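Local coordinates for protein haloacid dehalogenase-like hydrolase (Bacteroides thetaiotaomicron, PDB 2RBK) that is probably a magnesium-dependent phosphatase of the haloacid dehalogenase superfamily, holding a magnesium ion and a vanadate-type ligand in its active site, at residues Arg20-Glu30 and Asn52-Leu61. Sequence-based numbering, arbitrary orientation.
Sequences RIPSSTIEALE and NLSELQDRNL
Salt bridges R20-E55 and R59-E30 join segments 20-30 and 52-61, one near each end. At one end R20 NH2 donates to E55 OE2 at 2.8 Å. The oxygen lies near the guanidinium plane, but the N-H meets it from above the carboxylate plane. R20 starts away from the other segment; bends at chi2 and chi3 bring its guanidinium back to E55. At the other end R59 NH1 donates to E30 OE2 at 2.9 Å, a straighter bond at 166°. Here the carboxylate and guanidinium planes are nearly perpendicular.

A water accompanies each bridge. One donates to I21 O and to E55 OE2, the latter at 2.6 Å. The other donates to E30 OE2 and R59 O, so E30 OE2 accepts two hydrogen bonds. Shortening E30 to an alanine is likely to leave R59 without this charge partner and to remove the chain that lies against the methyls of L61.

Apolar side chains fill the middle. I21 CD1 reaches L56 CG at 3.9 Å and packs against E55 OE1. L29 CD2 meets L56 CD1 at 3.9 Å, while I26 CG1 lies near L56 CD2. I26 CG2 packs on R59 CD at 3.8 Å. L61 CD1 lies more loosely near L29 CB.

The 23-30 part of helix 23-34 and helix 54-58 run roughly parallel, at 24°, with segment axes 10.8 Å apart. A Schellman motif at N60 ends the second helix. Helix 23-34 connects the neighbouring parallel strands 4-7 and 38-42 of the central sheet in a beta-alpha-beta crossover. L29 also touches I39 and L53 touches I41, both on strand 38-42. Helix 250-258 packs against T25 and A28. The loop residue N52 touches the magnesium ligand D10, so this end lies beside the active site.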
ATOM      1  N   ARG A  20     -13.928   8.262   2.758  1.00 17.57           N
ATOM      2  CA  ARG A  20     -13.501   9.578   2.455  1.00 17.14           C
ATOM      3  C   ARG A  20     -12.250   9.976   3.245  1.00 13.50           C
ATOM      4  O   ARG A  20     -11.982   9.444   4.316  1.00 14.18           O
ATOM      5  CB  ARG A  20     -14.627  10.611   2.735  1.00 21.84           C
ATOM      6  CG  ARG A  20     -15.948  10.246   2.038  1.00 26.28           C
ATOM      7  CD  ARG A  20     -15.778  10.318   0.528  1.00 30.24           C
ATOM      8  NE  ARG A  20     -15.302  11.634   0.020  1.00 31.77           N
ATOM      9  CZ  ARG A  20     -16.070  12.614  -0.380  1.00 35.63           C
ATOM     10  NH1 ARG A  20     -17.404  12.516  -0.384  1.00 40.10           N
ATOM     11  NH2 ARG A  20     -15.474  13.718  -0.800  1.00 46.17           N
ATOM     12  N   ILE A  21     -11.584  10.963   2.726  1.00 13.22           N
ATOM     13  CA  ILE A  21     -10.460  11.603   3.405  1.00 10.96           C
ATOM     14  C   ILE A  21     -10.999  12.661   4.413  1.00 11.33           C
ATOM     15  O   ILE A  21     -11.795  13.497   4.023  1.00 13.12           O
ATOM     16  CB  ILE A  21      -9.509  12.273   2.435  1.00 11.23           C
ATOM     17  CG1 ILE A  21      -8.988  11.250   1.404  1.00 12.16           C
ATOM     18  CG2 ILE A  21      -8.377  12.962   3.170  1.00 11.40           C
ATOM     19  CD1 ILE A  21      -8.050  11.850   0.349  1.00 15.41           C
ATOM     20  N   PRO A  22     -10.590  12.611   5.674  1.00 10.92           N
ATOM     21  CA  PRO A  22     -11.040  13.643   6.629  1.00 11.55           C
ATOM     22  C   PRO A  22     -10.663  15.030   6.097  1.00 11.43           C
ATOM     23  O   PRO A  22      -9.580  15.282   5.572  1.00 11.13           O
ATOM     24  CB  PRO A  22     -10.283  13.298   7.911  1.00 12.52           C
ATOM     25  CG  PRO A  22     -10.069  11.806   7.793  1.00 12.23           C
ATOM     26  CD  PRO A  22      -9.810  11.572   6.321  1.00 12.26           C
ATOM     27  N   SER A  23     -11.551  15.963   6.370  1.00 12.71           N
ATOM     28  CA  SER A  23     -11.289  17.343   5.992  1.00 12.65           C
ATOM     29  C   SER A  23     -10.018  17.882   6.603  1.00 10.98           C
ATOM     30  O   SER A  23      -9.286  18.622   5.950  1.00 11.97           O
ATOM     31  CB  SER A  23     -12.518  18.160   6.361  1.00 14.77           C
ATOM     32  OG  SER A  23     -12.768  18.256   7.718  1.00 16.61           O
ATOM     33  N   SER A  24      -9.737  17.526   7.837  1.00 10.50           N
ATOM     34  CA  SER A  24      -8.537  18.046   8.477  1.00  9.90           C
ATOM     35  C   SER A  24      -7.256  17.455   7.880  1.00  8.98           C
ATOM     36  O   SER A  24      -6.198  18.089   7.990  1.00  9.54           O
ATOM     37  CB  SER A  24      -8.550  17.885   9.975  1.00 10.18           C
ATOM     38  OG  SER A  24      -8.516  16.510  10.305  1.00 11.17           O
ATOM     39  N   THR A  25      -7.354  16.305   7.266  1.00  9.06           N
ATOM     40  CA  THR A  25      -6.223  15.727   6.558  1.00  9.42           C
ATOM     41  C   THR A  25      -5.882  16.546   5.332  1.00  9.11           C
ATOM     42  O   THR A  25      -4.717  16.842   5.052  1.00  9.86           O
ATOM     43  CB  THR A  25      -6.456  14.239   6.211  1.00  9.49           C
ATOM     44  OG1 THR A  25      -6.572  13.587   7.457  1.00 10.11           O
ATOM     45  CG2 THR A  25      -5.360  13.665   5.369  1.00 10.07           C
ATOM     46  N   ILE A  26      -6.901  16.911   4.560  1.00  9.79           N
ATOM     47  CA  ILE A  26      -6.646  17.749   3.392  0.71 10.57           C
ATOM     48  C   ILE A  26      -6.029  19.074   3.826  1.00 10.08           C
ATOM     49  O   ILE A  26      -5.043  19.531   3.209  1.00 11.04           O
ATOM     50  CB  ILE A  26      -7.918  17.914   2.564  0.71 11.35           C
ATOM     51  CG1 ILE A  26      -8.476  16.601   2.028  0.71 11.51           C
ATOM     52  CG2 ILE A  26      -7.584  18.877   1.401  0.71 17.14           C
ATOM     53  CD1 ILE A  26      -9.943  16.619   1.620  0.71 15.04           C
ATOM     54  N   GLU A  27      -6.556  19.694   4.868  1.00 10.01           N
ATOM     55  CA  GLU A  27      -5.983  20.969   5.368  1.00 10.37           C
ATOM     56  C   GLU A  27      -4.546  20.781   5.824  1.00  9.43           C
ATOM     57  O   GLU A  27      -3.685  21.636   5.545  1.00 10.12           O
ATOM     58  CB  GLU A  27      -6.875  21.453   6.545  1.00 13.14           C
ATOM     59  CG  GLU A  27      -8.205  21.946   6.007  1.00 19.49           C
ATOM     60  CD  GLU A  27      -9.249  22.130   7.059  1.00 26.67           C
ATOM     61  OE1 GLU A  27      -9.035  21.878   8.259  1.00 39.36           O
ATOM     62  OE2 GLU A  27     -10.354  22.555   6.679  1.00 37.25           O
ATOM     63  N   ALA A  28      -4.234  19.697   6.526  1.00  9.32           N
ATOM     64  CA  ALA A  28      -2.888  19.456   6.996  1.00  9.31           C
ATOM     65  C   ALA A  28      -1.918  19.290   5.844  1.00  8.77           C
ATOM     66  O   ALA A  28      -0.794  19.798   5.895  1.00  9.26           O
ATOM     67  CB  ALA A  28      -2.888  18.213   7.918  1.00  9.97           C
ATOM     68  N   LEU A  29      -2.309  18.553   4.814  1.00  8.66           N
ATOM     69  CA  LEU A  29      -1.418  18.331   3.666  0.69  8.80           C
ATOM     70  C   LEU A  29      -1.252  19.624   2.890  1.00  9.08           C
ATOM     71  O   LEU A  29      -0.141  19.886   2.373  1.00  9.26           O
ATOM     72  CB  LEU A  29      -1.866  17.120   2.846  0.69  9.15           C
ATOM     73  CG  LEU A  29      -1.318  15.789   3.294  0.69  9.86           C
ATOM     74  CD1 LEU A  29      -1.685  15.430   4.712  0.69  9.87           C
ATOM     75  CD2 LEU A  29      -1.936  14.647   2.449  0.69 14.54           C
ATOM     76  N   GLU A  30      -2.279  20.446   2.766  1.00  9.50           N
ATOM     77  CA  GLU A  30      -2.112  21.776   2.138  1.00  9.75           C
ATOM     78  C   GLU A  30      -1.064  22.577   2.896  1.00  9.52           C
ATOM     79  O   GLU A  30      -0.164  23.192   2.293  1.00 10.24           O
ATOM     80  CB  GLU A  30      -3.453  22.517   2.138  1.00 10.70           C
ATOM     81  CG  GLU A  30      -4.406  22.126   1.031  1.00 11.67           C
ATOM     82  CD  GLU A  30      -4.135  22.774  -0.303  1.00 14.22           C
ATOM     83  OE1 GLU A  30      -3.249  23.664  -0.476  1.00 20.39           O
ATOM     84  OE2 GLU A  30      -4.763  22.358  -1.310  1.00 15.57           O
ATOM     85  N   ASN A  52      -9.307   6.857  -5.114  1.00 13.29           N
ATOM     86  CA  ASN A  52      -9.853   7.441  -3.863  1.00 13.07           C
ATOM     87  C   ASN A  52      -9.043   8.621  -3.382  1.00 12.41           C
ATOM     88  O   ASN A  52      -9.251   9.084  -2.267  1.00 14.88           O
ATOM     89  CB  ASN A  52      -9.999   6.321  -2.832  1.00 14.14           C
ATOM     90  CG  ASN A  52      -8.710   5.612  -2.481  1.00 12.58           C
ATOM     91  OD1 ASN A  52      -7.657   5.872  -3.120  1.00 13.82           O
ATOM     92  ND2 ASN A  52      -8.823   4.676  -1.545  1.00 14.13           N
ATOM     93  N   LEU A  53      -8.135   9.183  -4.233  1.00 11.67           N
ATOM     94  CA  LEU A  53      -7.286  10.261  -3.875  1.00 11.33           C
ATOM     95  C   LEU A  53      -7.539  11.546  -4.642  1.00 12.65           C
ATOM     96  O   LEU A  53      -6.739  12.482  -4.588  1.00 12.49           O
ATOM     97  CB  LEU A  53      -5.788   9.928  -3.987  1.00 11.85           C
ATOM     98  CG  LEU A  53      -5.292   8.815  -3.091  1.00 11.50           C
ATOM     99  CD1 LEU A  53      -3.774   8.692  -3.326  1.00 11.73           C
ATOM    100  CD2 LEU A  53      -5.614   9.100  -1.643  1.00 12.57           C
ATOM    101  N   SER A  54      -8.664  11.669  -5.384  1.00 14.35           N
ATOM    102  CA  SER A  54      -8.861  12.839  -6.237  1.00 14.98           C
ATOM    103  C   SER A  54      -8.793  14.149  -5.493  1.00 14.74           C
ATOM    104  O   SER A  54      -8.338  15.118  -6.041  1.00 15.49           O
ATOM    105  CB  SER A  54     -10.160  12.736  -7.031  1.00 19.44           C
ATOM    106  OG  SER A  54     -11.282  12.726  -6.205  1.00 27.06           O
ATOM    107  N   GLU A  55      -9.232  14.190  -4.253  1.00 14.77           N
ATOM    108  CA  GLU A  55      -9.130  15.461  -3.545  1.00 15.82           C
ATOM    109  C   GLU A  55      -7.697  15.980  -3.419  1.00 15.16           C
ATOM    110  O   GLU A  55      -7.385  17.185  -3.571  1.00 20.91           O
ATOM    111  CB  GLU A  55      -9.784  15.361  -2.171  1.00 18.41           C
ATOM    112  CG  GLU A  55     -11.265  15.066  -2.294  1.00 23.91           C
ATOM    113  CD  GLU A  55     -11.811  14.378  -1.083  1.00 23.25           C
ATOM    114  OE1 GLU A  55     -11.188  13.396  -0.640  1.00 25.84           O
ATOM    115  OE2 GLU A  55     -12.849  14.750  -0.582  1.00 24.87           O
ATOM    116  N   LEU A  56      -6.795  15.075  -3.166  1.00 13.22           N
ATOM    117  CA  LEU A  56      -5.396  15.433  -3.031  1.00 11.96           C
ATOM    118  C   LEU A  56      -4.752  15.687  -4.409  1.00 11.74           C
ATOM    119  O   LEU A  56      -3.947  16.597  -4.560  1.00 12.84           O
ATOM    120  CB  LEU A  56      -4.597  14.370  -2.270  1.00 12.35           C
ATOM    121  CG  LEU A  56      -5.083  14.066  -0.865  1.00 14.25           C
ATOM    122  CD1 LEU A  56      -4.268  12.962  -0.243  1.00 15.18           C
ATOM    123  CD2 LEU A  56      -5.054  15.345  -0.020  1.00 19.51           C
ATOM    124  N   GLN A  57      -5.117  14.805  -5.366  1.00 12.21           N
ATOM    125  CA  GLN A  57      -4.586  14.874  -6.706  1.00 13.08           C
ATOM    126  C   GLN A  57      -5.020  16.161  -7.439  1.00 13.79           C
ATOM    127  O   GLN A  57      -4.185  16.819  -8.065  1.00 14.50           O
ATOM    128  CB  GLN A  57      -4.989  13.665  -7.539  1.00 13.36           C
ATOM    129  CG  GLN A  57      -4.321  12.390  -6.974  1.00 12.87           C
ATOM    130  CD  GLN A  57      -4.937  11.147  -7.578  1.00 13.18           C
ATOM    131  OE1 GLN A  57      -6.123  11.107  -7.784  1.00 14.25           O
ATOM    132  NE2 GLN A  57      -4.091  10.127  -7.732  1.00 14.52           N
ATOM    133  N   ASP A  58      -6.285  16.507  -7.283  1.00 13.34           N
ATOM    134  CA  ASP A  58      -6.783  17.722  -7.965  1.00 13.89           C
ATOM    135  C   ASP A  58      -6.184  18.958  -7.328  1.00 12.74           C
ATOM    136  O   ASP A  58      -6.150  20.012  -7.977  1.00 15.91           O
ATOM    137  CB  ASP A  58      -8.292  17.752  -7.869  1.00 17.60           C
ATOM    138  CG  ASP A  58      -9.016  16.687  -8.659  1.00 21.36           C
ATOM    139  OD1 ASP A  58      -8.389  16.010  -9.483  1.00 28.12           O
ATOM    140  OD2 ASP A  58     -10.210  16.498  -8.476  1.00 27.38           O
ATOM    141  N   ARG A  59      -5.737  18.883  -6.083  1.00 12.36           N
ATOM    142  CA  ARG A  59      -5.056  19.973  -5.376  0.69 11.06           C
ATOM    143  C   ARG A  59      -3.563  19.952  -5.651  1.00 11.29           C
ATOM    144  O   ARG A  59      -2.835  20.810  -5.141  1.00 12.07           O
ATOM    145  CB  ARG A  59      -5.359  19.909  -3.867  0.69 12.19           C
ATOM    146  CG  ARG A  59      -6.712  20.471  -3.532  0.69 12.83           C
ATOM    147  CD  ARG A  59      -7.145  20.212  -2.088  0.69 13.69           C
ATOM    148  NE  ARG A  59      -8.444  20.832  -1.829  0.69 14.37           N
ATOM    149  CZ  ARG A  59      -8.641  22.067  -1.466  0.69 13.76           C
ATOM    150  NH1 ARG A  59      -7.633  22.918  -1.266  0.69 16.92           N
ATOM    151  NH2 ARG A  59      -9.877  22.488  -1.293  0.69 18.19           N
ATOM    152  N   ASN A  60      -3.059  18.994  -6.418  1.00 11.59           N
ATOM    153  CA  ASN A  60      -1.650  18.916  -6.781  1.00 11.98           C
ATOM    154  C   ASN A  60      -0.730  18.852  -5.572  1.00 11.64           C
ATOM    155  O   ASN A  60       0.323  19.449  -5.536  1.00 13.33           O
ATOM    156  CB  ASN A  60      -1.274  20.023  -7.738  1.00 13.47           C
ATOM    157  CG  ASN A  60      -1.889  19.782  -9.101  1.00 14.43           C
ATOM    158  OD1 ASN A  60      -1.521  18.776  -9.723  1.00 20.01           O
ATOM    159  ND2 ASN A  60      -2.843  20.667  -9.466  1.00 21.00           N
ATOM    160  N   LEU A  61      -1.151  18.058  -4.578  1.00 10.75           N
ATOM    161  CA  LEU A  61      -0.417  17.935  -3.315  1.00 11.14           C
ATOM    162  C   LEU A  61       0.523  16.728  -3.219  1.00 10.66           C
ATOM    163  O   LEU A  61       1.308  16.679  -2.282  1.00 11.88           O
ATOM    164  CB  LEU A  61      -1.417  17.811  -2.130  1.00 12.21           C
ATOM    165  CG  LEU A  61      -2.270  19.068  -1.954  1.00 11.53           C
ATOM    166  CD1 LEU A  61      -3.312  18.822  -0.872  1.00 15.71           C
ATOM    167  CD2 LEU A  61      -1.449  20.325  -1.655  1.00 17.43           C
TER
HETATM  168  O   HOH W   1     -13.210  14.606   2.027  1.00 30.24           O
HETATM  169  O   HOH W   2      -3.778  23.120  -3.742  1.00 16.14           O